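Local structure of nucleoside-diphosphate sugar epimerase (SulA family) (Corynebacterium glutamicum, 3OH8) at residues V255-E269 and A409-E421. The protein is probably an NAD(P)-dependent nucleoside-diphosphate sugar epimerase of the SulA family with a Rossmann-type epimerase/dehydratase domain, its exact substrate not established. Residues are numbered along the deposited sequence; the frame is centred on the assembly and turned at random.
Sequences VGFYGHDRGDEILTE and ALASQRTAPAALE
Strand 412-415 makes parallel-type bridges, Ser412 with Asp261 and, past a type II' turn from Arg262 to Glu265, Thr415 with Leu267, to two short pieces whose axes each lie 63° from its own. Ser412 N donates to His260 O (2.8 Å), and Arg262 N returns a bond to Ser412 O. Beyond the turn, Leu267 N reaches Arg414 O, and Ala416 N gives a nearly straight bond to Leu267 O (2.7 Å). At the turn, a water bridges the gap from Arg414 N to the carbonyls of Gly263 and Glu265. The side chain of Arg414 is fully extended, with CG anti to the backbone N (chi1 -169°). This carries Arg414 NH1 to a lone pair of Asp264 O, in the carbonyl plane (3.0 Å). Ile266 CG1 lies over one guanidinium face, off its centre. Leu267 CD1 packs on the backbone of Gln413 and Arg414, while its CB sits over one face of the Tyr258 ring. Thr415 CG2 touches Val255 CG1. Glu269 bends at chi2 (85°), bringing its OE1 3.1 Å from Ala419 N, in the first turn of the helix that starts at Ala418. The N-H meets OE1 from above the carboxylate plane. Glu269 OE2 also accepts from Asn363 N and from a water held by Leu420 N. Gln413 pairs by its backbone with Trp336 of strand 336-341. The contact thus joins the segment after strand 248-254 of the Rossmann-type fold to the DUF1731 region through short, interrupted parallel beta pairing.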
# COMPACT_ATOMS: atom_id res chain seq x y z
N VAL A 255 -4.91 12.14 13.07
CA VAL A 255 -5.90 13.21 13.06
C VAL A 255 -6.45 13.42 14.47
O VAL A 255 -7.12 14.42 14.76
CB VAL A 255 -7.06 12.89 12.10
CG1 VAL A 255 -6.58 12.92 10.64
CG2 VAL A 255 -7.63 11.53 12.45
N GLY A 256 -6.14 12.47 15.35
CA GLY A 256 -6.48 12.56 16.76
C GLY A 256 -5.88 13.80 17.38
O GLY A 256 -6.27 14.22 18.47
N PHE A 257 -4.91 14.39 16.69
CA PHE A 257 -4.34 15.67 17.07
C PHE A 257 -5.44 16.73 17.25
O PHE A 257 -5.32 17.61 18.11
CB PHE A 257 -3.36 16.15 16.00
CG PHE A 257 -2.82 17.53 16.23
CD1 PHE A 257 -1.66 17.72 16.99
CD2 PHE A 257 -3.45 18.64 15.70
CE1 PHE A 257 -1.15 19.00 17.21
CE2 PHE A 257 -2.95 19.92 15.92
CZ PHE A 257 -1.79 20.10 16.68
N TYR A 258 -6.48 16.65 16.43
CA TYR A 258 -7.54 17.66 16.44
C TYR A 258 -8.57 17.37 17.53
O TYR A 258 -9.53 18.13 17.72
CB TYR A 258 -8.22 17.74 15.06
CG TYR A 258 -7.24 18.06 13.97
CD1 TYR A 258 -6.63 19.30 13.90
CD2 TYR A 258 -6.89 17.10 13.03
CE1 TYR A 258 -5.71 19.60 12.91
CE2 TYR A 258 -5.97 17.38 12.02
CZ TYR A 258 -5.38 18.62 11.98
OH TYR A 258 -4.47 18.90 11.01
N GLY A 259 -8.36 16.27 18.24
CA GLY A 259 -9.31 15.83 19.24
C GLY A 259 -10.21 14.77 18.63
O GLY A 259 -10.27 14.62 17.40
N HIS A 260 -10.90 14.03 19.48
CA HIS A 260 -11.73 12.93 19.00
C HIS A 260 -13.02 13.43 18.34
O HIS A 260 -13.59 12.75 17.50
CB HIS A 260 -12.01 11.92 20.12
CG HIS A 260 -13.11 12.32 21.06
ND1 HIS A 260 -14.40 11.85 20.94
CD2 HIS A 260 -13.11 13.13 22.15
CE1 HIS A 260 -15.15 12.36 21.91
NE2 HIS A 260 -14.38 13.14 22.65
N ASP A 261 -13.44 14.64 18.69
CA ASP A 261 -14.74 15.12 18.23
C ASP A 261 -14.78 16.63 18.02
O ASP A 261 -14.83 17.39 18.99
CB ASP A 261 -15.81 14.70 19.25
CG ASP A 261 -17.22 15.08 18.84
OD1 ASP A 261 -17.40 15.72 17.78
OD2 ASP A 261 -18.15 14.75 19.61
N ARG A 262 -14.78 17.06 16.75
CA ARG A 262 -14.86 18.49 16.41
C ARG A 262 -16.14 18.86 15.63
O ARG A 262 -16.23 19.94 15.04
CB ARG A 262 -13.63 18.95 15.61
CG ARG A 262 -12.31 18.96 16.39
CD ARG A 262 -12.18 20.18 17.30
NE ARG A 262 -11.61 21.34 16.63
CZ ARG A 262 -10.31 21.62 16.58
NH1 ARG A 262 -9.42 20.80 17.14
NH2 ARG A 262 -9.89 22.72 15.96
N GLY A 263 -17.12 17.97 15.62
CA GLY A 263 -18.39 18.26 14.99
C GLY A 263 -18.28 18.44 13.48
O GLY A 263 -17.71 17.60 12.78
N ASP A 264 -18.82 19.55 12.98
CA ASP A 264 -18.82 19.81 11.55
C ASP A 264 -17.68 20.73 11.12
O ASP A 264 -17.60 21.12 9.95
CB ASP A 264 -20.15 20.40 11.11
CG ASP A 264 -21.29 19.39 11.18
OD1 ASP A 264 -21.01 18.17 11.23
OD2 ASP A 264 -22.46 19.82 11.16
N GLU A 265 -16.79 21.06 12.05
CA GLU A 265 -15.66 21.93 11.73
C GLU A 265 -14.71 21.22 10.77
O GLU A 265 -14.32 20.08 11.01
CB GLU A 265 -14.91 22.33 13.00
CG GLU A 265 -13.71 23.22 12.74
CD GLU A 265 -12.89 23.43 13.99
OE1 GLU A 265 -13.34 22.99 15.06
OE2 GLU A 265 -11.80 24.04 13.90
N ILE A 266 -14.36 21.89 9.68
CA ILE A 266 -13.46 21.32 8.70
C ILE A 266 -12.04 21.47 9.23
O ILE A 266 -11.59 22.58 9.48
CB ILE A 266 -13.58 22.03 7.35
CG1 ILE A 266 -14.92 21.70 6.69
CG2 ILE A 266 -12.43 21.64 6.43
CD1 ILE A 266 -15.16 22.43 5.39
N LEU A 267 -11.36 20.35 9.43
CA LEU A 267 -10.03 20.37 10.04
C LEU A 267 -8.91 20.40 9.00
O LEU A 267 -8.80 19.51 8.16
CB LEU A 267 -9.87 19.17 10.98
CG LEU A 267 -10.95 19.08 12.06
CD1 LEU A 267 -11.00 17.68 12.68
CD2 LEU A 267 -10.73 20.16 13.13
N THR A 268 -8.09 21.43 9.10
CA THR A 268 -6.97 21.65 8.19
C THR A 268 -5.70 21.67 9.01
O THR A 268 -5.75 21.75 10.23
CB THR A 268 -7.14 23.01 7.48
OG1 THR A 268 -8.19 22.92 6.51
CG2 THR A 268 -5.86 23.43 6.78
N GLU A 269 -4.54 21.63 8.36
CA GLU A 269 -3.29 21.70 9.11
C GLU A 269 -3.17 23.05 9.84
O GLU A 269 -2.27 23.24 10.66
CB GLU A 269 -2.09 21.44 8.21
CG GLU A 269 -2.08 20.02 7.58
CD GLU A 269 -2.90 19.90 6.30
OE1 GLU A 269 -3.54 20.89 5.89
OE2 GLU A 269 -2.90 18.81 5.69
N ALA A 409 -17.38 5.29 15.43
CA ALA A 409 -18.36 6.37 15.28
C ALA A 409 -18.40 7.27 16.50
O ALA A 409 -19.11 8.26 16.50
CB ALA A 409 -19.74 5.80 15.00
N LEU A 410 -17.65 6.91 17.54
CA LEU A 410 -17.52 7.79 18.69
C LEU A 410 -16.66 9.00 18.34
O LEU A 410 -16.75 10.05 18.98
CB LEU A 410 -16.98 7.06 19.92
CG LEU A 410 -17.99 6.10 20.56
CD1 LEU A 410 -17.39 5.46 21.78
CD2 LEU A 410 -19.27 6.84 20.92
N ALA A 411 -15.82 8.85 17.32
CA ALA A 411 -15.03 9.96 16.81
C ALA A 411 -15.78 10.69 15.70
O ALA A 411 -16.63 10.11 15.03
CB ALA A 411 -13.65 9.46 16.30
N SER A 412 -15.47 11.97 15.52
CA SER A 412 -16.03 12.76 14.44
C SER A 412 -14.98 13.79 14.05
O SER A 412 -14.76 14.77 14.75
CB SER A 412 -17.30 13.47 14.89
OG SER A 412 -17.88 14.20 13.82
N GLN A 413 -14.32 13.53 12.93
CA GLN A 413 -13.23 14.38 12.48
C GLN A 413 -13.43 14.66 11.00
O GLN A 413 -13.27 13.77 10.16
CB GLN A 413 -11.88 13.71 12.76
CG GLN A 413 -11.59 13.55 14.26
CD GLN A 413 -10.96 12.22 14.63
OE1 GLN A 413 -10.26 12.11 15.65
NE2 GLN A 413 -11.20 11.20 13.82
N ARG A 414 -13.82 15.90 10.70
CA ARG A 414 -14.09 16.29 9.33
C ARG A 414 -12.82 16.86 8.71
O ARG A 414 -12.75 18.06 8.40
CB ARG A 414 -15.23 17.31 9.27
CG ARG A 414 -15.77 17.58 7.87
CD ARG A 414 -16.85 18.66 7.90
NE ARG A 414 -17.44 18.86 6.58
CZ ARG A 414 -18.42 19.72 6.32
NH1 ARG A 414 -18.93 20.47 7.29
NH2 ARG A 414 -18.89 19.83 5.08
N THR A 415 -11.82 16.00 8.54
CA THR A 415 -10.49 16.43 8.14
C THR A 415 -10.40 16.70 6.63
O THR A 415 -11.01 16.00 5.81
CB THR A 415 -9.42 15.40 8.56
OG1 THR A 415 -9.76 14.81 9.82
CG2 THR A 415 -8.06 16.06 8.67
N ALA A 416 -9.65 17.73 6.27
CA ALA A 416 -9.32 17.99 4.86
C ALA A 416 -7.80 17.91 4.67
O ALA A 416 -7.04 18.38 5.52
CB ALA A 416 -9.86 19.36 4.41
N PRO A 417 -7.37 17.29 3.57
CA PRO A 417 -5.95 17.27 3.20
C PRO A 417 -5.57 18.57 2.51
O PRO A 417 -5.17 18.59 1.34
CB PRO A 417 -5.86 16.08 2.24
CG PRO A 417 -7.23 16.04 1.57
CD PRO A 417 -8.22 16.57 2.60
N ALA A 418 -5.69 19.68 3.24
CA ALA A 418 -5.51 21.00 2.64
C ALA A 418 -4.10 21.22 2.10
O ALA A 418 -3.92 21.75 1.00
CB ALA A 418 -5.86 22.10 3.66
N ALA A 419 -3.11 20.80 2.87
CA ALA A 419 -1.72 20.99 2.49
C ALA A 419 -1.39 20.22 1.20
O ALA A 419 -0.69 20.73 0.32
CB ALA A 419 -0.81 20.56 3.62
N LEU A 420 -1.92 19.00 1.07
CA LEU A 420 -1.68 18.21 -0.13
C LEU A 420 -2.41 18.79 -1.35
O LEU A 420 -1.86 18.86 -2.45
CB LEU A 420 -2.09 16.75 0.11
CG LEU A 420 -1.14 16.02 1.06
CD1 LEU A 420 -1.70 14.67 1.46
CD2 LEU A 420 0.25 15.88 0.43
N GLU A 421 -3.66 19.20 -1.15
CA GLU A 421 -4.43 19.80 -2.23
C GLU A 421 -3.74 21.08 -2.72
O GLU A 421 -3.74 21.36 -3.91
CB GLU A 421 -5.87 20.09 -1.79
CG GLU A 421 -6.72 18.84 -1.62
CD GLU A 421 -8.01 19.09 -0.87
OE1 GLU A 421 -8.06 20.03 -0.04
OE2 GLU A 421 -8.98 18.34 -1.10
O HOH W 1 -14.68 17.91 12.60
O HOH W 2 -2.78 17.49 3.47